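PrgA (Enterococcus faecalis, PDB 6Z9K) provides surface exclusion against unwanted conjugation, extending far outside the cell from its wall anchor, and binds a magnesium ion in the CAP domain described here. Local coordinates at residues K57-M62 with S159-Q164; E165-M170 with P210-I215; G12-N17 with N48-K53. All coordinates share one frame; numbering follows the deposited sequence.

How the contacts relate
Contacts 1 and 2 hold consecutive parts of the same helix, 160-176, while contact 3 joins two loops beside it. Contact 2 is the core of the three: all its touching residues are buried, and the helix meets strand 211-217 almost wholly through apolar side chains. Contact 1 lies farther out and is only partly buried, so it mixes backbone bonds at the helix start with a lysine laid over a tyrosine. Contact 3 is a surface contact gripped by a lysine ammonium. Phe49 of contact 3 packs edge-to-face against Tyr161 of contact 1, and Arg168, on the helix segment of contact 2, reaches the carbonyl oxygens of Lys14 and Gly15.

Contact 1: K57-M62 with S159-Q164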
loop_
_atom_site.group_PDB
_atom_site.type_symbol
_atom_site.label_atom_id
_atom_site.label_comp_id
_atom_site.label_asym_id
_atom_site.label_seq_id
_atom_site.Cartn_x
_atom_site.Cartn_y
_atom_site.Cartn_z
ATOM N N LYS A 57 5.826 -16.997 -13.604
ATOM C CA LYS A 57 5.528 -16.387 -14.932
ATOM C C LYS A 57 5.501 -14.863 -14.833
ATOM O O LYS A 57 5.861 -14.200 -15.797
ATOM C CB LYS A 57 4.185 -16.880 -15.478
ATOM C CG LYS A 57 4.095 -18.397 -15.595
ATOM C CD LYS A 57 2.853 -18.928 -16.283
ATOM C CE LYS A 57 2.975 -20.418 -16.557
ATOM N NZ LYS A 57 1.711 -21.004 -17.064
ATOM N N ASN A 58 5.057 -14.317 -13.704
ATOM C CA ASN A 58 5.018 -12.846 -13.500
ATOM C C ASN A 58 6.450 -12.296 -13.512
ATOM O O ASN A 58 6.600 -11.081 -13.608
ATOM C CB ASN A 58 4.261 -12.511 -12.216
ATOM C CG ASN A 58 2.761 -12.609 -12.384
ATOM O OD1 ASN A 58 2.271 -12.697 -13.499
ATOM N ND2 ASN A 58 2.018 -12.561 -11.298
ATOM N N LYS A 59 7.466 -13.141 -13.386
ATOM C CA LYS A 59 8.880 -12.681 -13.349
ATOM C C LYS A 59 9.309 -12.229 -14.745
ATOM O O LYS A 59 10.317 -11.549 -14.813
ATOM C CB LYS A 59 9.822 -13.765 -12.829
ATOM C CG LYS A 59 9.806 -13.954 -11.330
ATOM C CD LYS A 59 10.820 -14.963 -10.841
ATOM C CE LYS A 59 10.731 -15.237 -9.356
ATOM N NZ LYS A 59 11.476 -16.465 -8.974
ATOM N N ASP A 60 8.563 -12.616 -15.786
ATOM C CA ASP A 60 8.826 -12.255 -17.209
ATOM C C ASP A 60 7.720 -11.336 -17.719
ATOM O O ASP A 60 7.710 -11.018 -18.941
ATOM C CB ASP A 60 8.990 -13.519 -18.058
ATOM C CG ASP A 60 10.231 -14.316 -17.692
ATOM O OD1 ASP A 60 11.243 -13.678 -17.334
ATOM O OD2 ASP A 60 10.177 -15.575 -17.736
ATOM N N VAL A 61 6.832 -10.862 -16.845
ATOM C CA VAL A 61 5.886 -9.775 -17.226
ATOM C C VAL A 61 6.518 -8.436 -16.828
ATOM O O VAL A 61 6.591 -8.131 -15.620
ATOM C CB VAL A 61 4.484 -9.965 -16.623
ATOM C CG1 VAL A 61 3.541 -8.860 -17.072
ATOM C CG2 VAL A 61 3.902 -11.321 -16.970
ATOM N N MET A 62 6.977 -7.646 -17.798
ATOM C CA MET A 62 7.707 -6.398 -17.509
ATOM C C MET A 62 6.730 -5.227 -17.635
ATOM O O MET A 62 6.029 -5.107 -18.654
ATOM C CB MET A 62 8.917 -6.221 -18.430
ATOM C CG MET A 62 9.873 -7.391 -18.399
ATOM S SD MET A 62 10.436 -7.794 -16.709
ATOM C CE MET A 62 11.382 -6.320 -16.331
ATOM N N SER A 159 9.567 -6.119 -13.204
ATOM C CA SER A 159 8.612 -7.226 -13.419
ATOM C C SER A 159 7.445 -7.033 -12.470
ATOM O O SER A 159 7.629 -6.437 -11.386
ATOM C CB SER A 159 9.207 -8.586 -13.263
ATOM O OG SER A 159 9.341 -8.945 -11.915
ATOM N N LYS A 160 6.295 -7.532 -12.883
ATOM C CA LYS A 160 5.068 -7.576 -12.076
ATOM C C LYS A 160 5.362 -8.345 -10.779
ATOM O O LYS A 160 4.956 -7.910 -9.699
ATOM C CB LYS A 160 3.993 -8.267 -12.907
ATOM C CG LYS A 160 2.704 -8.576 -12.183
ATOM C CD LYS A 160 1.655 -9.058 -13.106
ATOM C CE LYS A 160 0.307 -9.012 -12.453
ATOM N NZ LYS A 160 -0.742 -9.289 -13.460
ATOM N N TYR A 161 6.120 -9.425 -10.874
ATOM C CA TYR A 161 6.536 -10.209 -9.682
ATOM C C TYR A 161 7.228 -9.273 -8.690
ATOM O O TYR A 161 6.889 -9.244 -7.504
ATOM C CB TYR A 161 7.456 -11.366 -10.085
ATOM C CG TYR A 161 8.054 -12.069 -8.899
ATOM C CD1 TYR A 161 9.225 -11.610 -8.312
ATOM C CD2 TYR A 161 7.413 -13.142 -8.312
ATOM C CE1 TYR A 161 9.753 -12.206 -7.178
ATOM C CE2 TYR A 161 7.935 -13.763 -7.181
ATOM C CZ TYR A 161 9.118 -13.303 -6.623
ATOM O OH TYR A 161 9.635 -13.904 -5.489
ATOM N N THR A 162 8.228 -8.547 -9.166
ATOM C CA THR A 162 9.045 -7.648 -8.321
ATOM C C THR A 162 8.166 -6.583 -7.672
ATOM O O THR A 162 8.362 -6.355 -6.491
ATOM C CB THR A 162 10.172 -6.998 -9.114
ATOM O OG1 THR A 162 10.976 -8.108 -9.466
ATOM C CG2 THR A 162 10.939 -5.974 -8.307
ATOM N N LEU A 163 7.280 -5.938 -8.425
ATOM C CA LEU A 163 6.378 -4.939 -7.801
ATOM C C LEU A 163 5.520 -5.599 -6.718
ATOM O O LEU A 163 5.351 -4.993 -5.650
ATOM C CB LEU A 163 5.489 -4.295 -8.847
ATOM C CG LEU A 163 6.200 -3.425 -9.879
ATOM C CD1 LEU A 163 5.235 -3.056 -11.014
ATOM C CD2 LEU A 163 6.810 -2.207 -9.194
ATOM N N GLN A 164 4.968 -6.799 -6.931
ATOM C CA GLN A 164 4.066 -7.417 -5.912
ATOM C C GLN A 164 4.905 -7.791 -4.693
ATOM O O GLN A 164 4.432 -7.648 -3.555
ATOM C CB GLN A 164 3.322 -8.634 -6.471
ATOM C CG GLN A 164 2.282 -8.237 -7.505
ATOM C CD GLN A 164 1.373 -9.355 -7.966
ATOM O OE1 GLN A 164 1.561 -10.521 -7.627
ATOM N NE2 GLN A 164 0.269 -8.949 -8.574
HETATM O O HOH W 1 3.538 -12.127 -8.760
#
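Lys59 lies alongside Tyr161, pointing the same way. Its CB starts away from the helix, but with CG anti to the carbonyl carbon (chi1 -78°) that CG settles 3.5 Å from Tyr161 CG. CD stands farther from the ring, CE returns to sit 3.6 Å above the ring plane over its centre, a CH-pi contact, and NZ makes a longer cation-pi approach to the same face while forming a salt bridge with Glu56. A lysine suits this exposed place, its methylenes apolar and its end charged. Asn58 lays its carboxamide obliquely across Lys160, OD1 lying 3.7 Å from Lys160 CD; its amide suits the place by donating from ND2 to a water that in turn donates to Gln164 OE1. Lys160 NZ pairs with Glu75. At the helix start Lys160 N donates to Val61 O at 2.8 Å, nearly along the C=O axis, and Tyr161 N reaches Asn58 O at 3.2 Å from above its carbonyl plane. Ser159, whose short OG suits an N-cap, accepts from Thr162 N at 3.0 Å. Together they form an N-capped helix start, entered directly from an antiparallel bridge, Met62 with Ser159, between strands 62-64 and 157-159.

Contact 2: E165-M170 with P210-I215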
loop_
_atom_site.group_PDB
_atom_site.type_symbol
_atom_site.label_atom_id
_atom_site.label_comp_id
_atom_site.label_asym_id
_atom_site.label_seq_id
_atom_site.Cartn_x
_atom_site.Cartn_y
_atom_site.Cartn_z
ATOM N N GLU A 165 6.118 -8.259 -4.928
ATOM C CA GLU A 165 7.045 -8.645 -3.832
ATOM C C GLU A 165 7.367 -7.395 -3.017
ATOM O O GLU A 165 7.325 -7.464 -1.774
ATOM C CB GLU A 165 8.290 -9.312 -4.415
ATOM C CG GLU A 165 9.327 -9.822 -3.404
ATOM C CD GLU A 165 10.504 -10.446 -4.150
ATOM O OE1 GLU A 165 10.992 -9.780 -5.127
ATOM O OE2 GLU A 165 10.912 -11.601 -3.820
ATOM N N SER A 166 7.708 -6.297 -3.676
ATOM C CA SER A 166 8.105 -5.039 -3.003
ATOM C C SER A 166 6.936 -4.485 -2.191
ATOM O O SER A 166 7.131 -3.974 -1.088
ATOM C CB SER A 166 8.545 -4.062 -4.072
ATOM O OG SER A 166 9.746 -4.514 -4.719
ATOM N N ILE A 167 5.753 -4.496 -2.778
ATOM C CA ILE A 167 4.556 -3.956 -2.094
ATOM C C ILE A 167 4.286 -4.767 -0.838
ATOM O O ILE A 167 4.017 -4.153 0.232
ATOM C CB ILE A 167 3.357 -3.860 -3.048
ATOM C CG1 ILE A 167 3.583 -2.752 -4.073
ATOM C CG2 ILE A 167 2.083 -3.706 -2.233
ATOM C CD1 ILE A 167 2.632 -2.801 -5.214
ATOM N N ARG A 168 4.342 -6.088 -0.909
ATOM C CA ARG A 168 4.039 -6.845 0.320
ATOM C C ARG A 168 5.121 -6.539 1.363
ATOM O O ARG A 168 4.778 -6.426 2.531
ATOM C CB ARG A 168 3.944 -8.335 0.027
ATOM C CG ARG A 168 3.458 -9.115 1.242
ATOM C CD ARG A 168 3.530 -10.612 0.953
ATOM N NE ARG A 168 2.964 -11.415 2.030
ATOM C CZ ARG A 168 3.615 -11.874 3.093
ATOM N NH1 ARG A 168 4.888 -11.660 3.266
ATOM N NH2 ARG A 168 2.980 -12.613 3.991
ATOM N N LYS A 169 6.388 -6.466 0.996
ATOM C CA LYS A 169 7.509 -6.217 1.934
ATOM C C LYS A 169 7.287 -4.842 2.558
ATOM O O LYS A 169 7.474 -4.681 3.764
ATOM C CB LYS A 169 8.870 -6.286 1.218
ATOM C CG LYS A 169 10.038 -6.220 2.187
ATOM C CD LYS A 169 11.343 -6.488 1.493
ATOM C CE LYS A 169 12.530 -5.990 2.293
ATOM N NZ LYS A 169 13.769 -5.914 1.450
ATOM N N MET A 170 6.915 -3.859 1.740
ATOM C CA MET A 170 6.604 -2.501 2.244
ATOM C C MET A 170 5.477 -2.541 3.273
ATOM O O MET A 170 5.616 -1.938 4.347
ATOM C CB MET A 170 6.254 -1.573 1.071
ATOM C CG MET A 170 5.833 -0.212 1.508
ATOM S SD MET A 170 5.240 0.727 0.087
ATOM C CE MET A 170 5.592 -0.440 -1.209
ATOM N N PRO A 210 13.376 4.382 -7.143
ATOM C CA PRO A 210 11.979 4.564 -7.525
ATOM C C PRO A 210 11.104 4.286 -6.297
ATOM O O PRO A 210 11.547 3.686 -5.281
ATOM C CB PRO A 210 11.750 3.602 -8.675
ATOM C CG PRO A 210 12.712 2.474 -8.358
ATOM C CD PRO A 210 13.918 3.118 -7.674
ATOM N N LYS A 211 9.880 4.798 -6.370
ATOM C CA LYS A 211 8.979 4.907 -5.219
ATOM C C LYS A 211 7.685 4.164 -5.449
ATOM O O LYS A 211 7.251 3.988 -6.602
ATOM C CB LYS A 211 8.573 6.366 -5.045
ATOM C CG LYS A 211 9.720 7.275 -4.649
ATOM C CD LYS A 211 9.253 8.720 -4.794
ATOM C CE LYS A 211 10.381 9.672 -4.634
ATOM N NZ LYS A 211 9.954 11.061 -4.893
ATOM N N ILE A 212 7.137 3.763 -4.308
ATOM C CA ILE A 212 5.739 3.271 -4.235
ATOM C C ILE A 212 4.959 4.270 -3.402
ATOM O O ILE A 212 5.308 4.500 -2.235
ATOM C CB ILE A 212 5.694 1.891 -3.580
ATOM C CG1 ILE A 212 6.623 0.902 -4.299
ATOM C CG2 ILE A 212 4.219 1.452 -3.510
ATOM C CD1 ILE A 212 6.847 -0.414 -3.547
ATOM N N HIS A 213 3.877 4.793 -3.960
ATOM C CA HIS A 213 2.987 5.762 -3.280
ATOM C C HIS A 213 1.670 5.046 -2.947
ATOM O O HIS A 213 0.938 4.705 -3.874
ATOM C CB HIS A 213 2.683 6.978 -4.197
ATOM C CG HIS A 213 3.872 7.692 -4.772
ATOM N ND1 HIS A 213 4.295 8.927 -4.296
ATOM C CD2 HIS A 213 4.681 7.407 -5.822
ATOM C CE1 HIS A 213 5.354 9.326 -5.002
ATOM N NE2 HIS A 213 5.603 8.418 -5.942
ATOM N N ILE A 214 1.415 4.826 -1.665
ATOM C CA ILE A 214 0.108 4.307 -1.213
ATOM C C ILE A 214 -0.715 5.502 -0.738
ATOM O O ILE A 214 -0.371 6.148 0.224
ATOM C CB ILE A 214 0.288 3.217 -0.137
ATOM C CG1 ILE A 214 1.077 2.026 -0.692
ATOM C CG2 ILE A 214 -1.102 2.819 0.393
ATOM C CD1 ILE A 214 1.229 0.834 0.280
ATOM N N ILE A 215 -1.768 5.802 -1.492
ATOM C CA ILE A 215 -2.669 6.960 -1.293
ATOM C C ILE A 215 -3.999 6.441 -0.722
ATOM O O ILE A 215 -4.594 5.555 -1.317
ATOM C CB ILE A 215 -2.825 7.749 -2.600
ATOM C CG1 ILE A 215 -1.458 8.120 -3.213
ATOM C CG2 ILE A 215 -3.707 8.947 -2.302
ATOM C CD1 ILE A 215 -0.514 8.777 -2.287
#
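Met170, Ile212 and Ile214 meet without any flat group between them. The one aromatic ring of the two segments, His213, is turned to the other side of the sheet, against Ile109 and Ala110 of helix 100-112, its ND1 bonded to Glu144 and its NE2 to Ser202. On the helix side aliphatic carbons and the Met170 sulphur make the contacts, with Tyr151 of a loop also touching Ile212 and Ser166. Met170 and Ile212 reach toward each other tip to tip, though the modelled approach of the Met170 methyl to Ile212 CD1 is too short and stays doubtful. Met170 CG, anti to the backbone N (chi1 176°), continues toward the strand; farther along, SD lies 3.8 Å from Ile212 CG2 and 4.0 Å from Ile214 CD1. Ile212 CD1 also meets Ile167 CG1 at 4.0 Å and Ser166 CB at 4.1 Å. Branched isoleucines suit a strand and fill its apolar face, while the small Ser166 keeps its OG bonded to Thr162 O and Tyr150 O. Helix and strand axes pass 10.3 Å apart at 59°. With helix 160-176 on one face and helix 100-112 on the other, the sheet forms the alpha-beta-alpha sandwich of the CAP fold; the Met170 side chain is about 8 Å from the bound magnesium ion.

Contact 3: G12-N17 with N48-K53; sequences GHKGIN and NFPTSK
Lys14 and Pro50 carry the polar part of this contact. The lysine ammonium is held by two carbonyl oxygens, one from each segment: NZ donates to Gly12 O at 2.8 Å, lying in that carbonyl plane, and to Pro50 O at 3.1 Å, tilted 35° from the plane of the second. A bend at the end of the chain (chi4 58°) turns NZ to these oxygens, and Asp55 completes the grip with a salt bridge. Asp55 also accepts from Ser52 N, where Ser52 takes the N-cap position of helix 53-57, so one carboxylate joins the lysine to the start of that helix.

The packing contacts begin along the same lysine. Lys14 CE comes obliquely to the Phe49 ring, 3.5 Å from CZ, and CD follows at 3.8 Å from the same atom, while the ring also touches Tyr79 and Arg168 and packs edge-to-face with Tyr161. Pro50 packs its ring on the backbone of the other loop, CB standing 3.2 Å from His13 O; its rigid ring, with no N-H, suits a loop in extended form.

Close backbone approach is the third element. Gly12 CA comes within 3.8 Å of Thr51 C, and the lack of a side chain leaves room for Ser52 CB beside it. Within its own loop, Gly15 N donates to His13 ND1 at 3.0 Å, the CA of Gly15 lying in plane at the edge of the imidazole, while His13 NE2 is bonded to Lys237 O; this is consistent with a neutral ring protonated at NE2.

The chemistry implies two largely irregular segments, the second leading into helix 53-57, tied together by one cation beside close packing by Pro50 and Gly12: backbone oxygens and a carboxylate would together stabilise the charged form of Lys14, and its methylenes pack on Phe49.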
loop_
_atom_site.group_PDB
_atom_site.type_symbol
_atom_site.label_atom_id
_atom_site.label_comp_id
_atom_site.label_asym_id
_atom_site.label_seq_id
_atom_site.Cartn_x
_atom_site.Cartn_y
_atom_site.Cartn_z
ATOM N N GLY A 12 0.891 -20.061 -2.323
ATOM C CA GLY A 12 1.036 -18.774 -3.032
ATOM C C GLY A 12 0.228 -17.653 -2.392
ATOM O O GLY A 12 0.358 -16.501 -2.834
ATOM N N HIS A 13 -0.574 -17.945 -1.369
ATOM C CA HIS A 13 -1.494 -16.950 -0.759
ATOM C C HIS A 13 -0.624 -15.896 -0.102
ATOM O O HIS A 13 0.202 -16.252 0.752
ATOM C CB HIS A 13 -2.463 -17.571 0.257
ATOM C CG HIS A 13 -3.578 -16.670 0.677
ATOM N ND1 HIS A 13 -3.358 -15.541 1.419
ATOM C CD2 HIS A 13 -4.923 -16.726 0.489
ATOM C CE1 HIS A 13 -4.525 -14.938 1.664
ATOM N NE2 HIS A 13 -5.495 -15.659 1.111
ATOM N N LYS A 14 -0.834 -14.628 -0.453
ATOM C CA LYS A 14 0.099 -13.535 -0.057
ATOM C C LYS A 14 -0.404 -12.775 1.168
ATOM O O LYS A 14 0.210 -11.797 1.527
ATOM C CB LYS A 14 0.321 -12.632 -1.267
ATOM C CG LYS A 14 1.291 -13.251 -2.264
ATOM C CD LYS A 14 1.208 -12.680 -3.608
ATOM C CE LYS A 14 1.950 -13.471 -4.673
ATOM N NZ LYS A 14 1.483 -14.873 -4.778
ATOM N N GLY A 15 -1.434 -13.277 1.838
ATOM C CA GLY A 15 -1.970 -12.636 3.045
ATOM C C GLY A 15 -0.875 -12.423 4.075
ATOM O O GLY A 15 0.027 -13.285 4.240
ATOM N N ILE A 16 -0.949 -11.304 4.761
ATOM C CA ILE A 16 0.014 -10.971 5.824
ATOM C C ILE A 16 -0.341 -11.765 7.069
ATOM O O ILE A 16 -1.522 -11.760 7.508
ATOM C CB ILE A 16 0.069 -9.451 6.044
ATOM C CG1 ILE A 16 0.552 -8.785 4.750
ATOM C CG2 ILE A 16 0.985 -9.116 7.208
ATOM C CD1 ILE A 16 0.240 -7.342 4.718
ATOM N N ASN A 17 0.647 -12.385 7.652
ATOM C CA ASN A 17 0.396 -13.238 8.847
ATOM C C ASN A 17 0.453 -12.377 10.105
ATOM O O ASN A 17 1.500 -11.745 10.350
ATOM C CB ASN A 17 1.429 -14.346 8.911
ATOM C CG ASN A 17 1.383 -15.222 7.679
ATOM O OD1 ASN A 17 0.310 -15.743 7.361
ATOM N ND2 ASN A 17 2.503 -15.334 6.971
ATOM N N ASN A 48 9.156 -14.550 3.904
ATOM C CA ASN A 48 9.155 -15.294 2.620
ATOM C C ASN A 48 8.000 -14.756 1.796
ATOM O O ASN A 48 6.909 -14.722 2.299
ATOM C CB ASN A 48 9.052 -16.802 2.808
ATOM C CG ASN A 48 10.246 -17.331 3.581
ATOM O OD1 ASN A 48 10.128 -17.736 4.735
ATOM N ND2 ASN A 48 11.424 -17.194 3.001
ATOM N N PHE A 49 8.260 -14.265 0.598
ATOM C CA PHE A 49 7.192 -13.912 -0.372
ATOM C C PHE A 49 6.535 -15.181 -0.893
ATOM O O PHE A 49 7.178 -15.988 -1.592
ATOM C CB PHE A 49 7.764 -13.101 -1.520
ATOM C CG PHE A 49 6.707 -12.561 -2.442
ATOM C CD1 PHE A 49 5.711 -11.730 -1.973
ATOM C CD2 PHE A 49 6.745 -12.846 -3.791
ATOM C CE1 PHE A 49 4.737 -11.227 -2.821
ATOM C CE2 PHE A 49 5.784 -12.328 -4.638
ATOM C CZ PHE A 49 4.779 -11.535 -4.148
ATOM N N PRO A 50 5.242 -15.406 -0.586
ATOM C CA PRO A 50 4.558 -16.617 -1.013
ATOM C C PRO A 50 4.427 -16.627 -2.538
ATOM O O PRO A 50 3.936 -15.656 -3.083
ATOM C CB PRO A 50 3.205 -16.540 -0.319
ATOM C CG PRO A 50 3.435 -15.583 0.778
ATOM C CD PRO A 50 4.373 -14.547 0.216
ATOM N N THR A 51 4.860 -17.712 -3.163
ATOM C CA THR A 51 4.984 -17.819 -4.646
ATOM C C THR A 51 4.210 -19.038 -5.180
ATOM O O THR A 51 4.336 -20.134 -4.597
ATOM C CB THR A 51 6.473 -17.826 -5.019
ATOM O OG1 THR A 51 7.092 -18.941 -4.373
ATOM C CG2 THR A 51 7.179 -16.544 -4.630
ATOM N N SER A 52 3.396 -18.844 -6.219
ATOM C CA SER A 52 2.722 -19.929 -6.982
ATOM C C SER A 52 3.387 -20.036 -8.353
ATOM O O SER A 52 4.315 -19.243 -8.614
ATOM C CB SER A 52 1.252 -19.648 -7.098
ATOM O OG SER A 52 1.018 -18.590 -8.011
ATOM N N LYS A 53 2.975 -20.975 -9.218
ATOM C CA LYS A 53 3.613 -21.074 -10.562
ATOM C C LYS A 53 3.190 -19.850 -11.379
ATOM O O LYS A 53 4.032 -19.337 -12.131
ATOM C CB LYS A 53 3.371 -22.434 -11.232
ATOM C CG LYS A 53 4.534 -23.412 -11.051
ATOM C CD LYS A 53 4.249 -24.880 -11.367
ATOM C CE LYS A 53 3.972 -25.134 -12.833
ATOM N NZ LYS A 53 3.414 -26.493 -13.050
#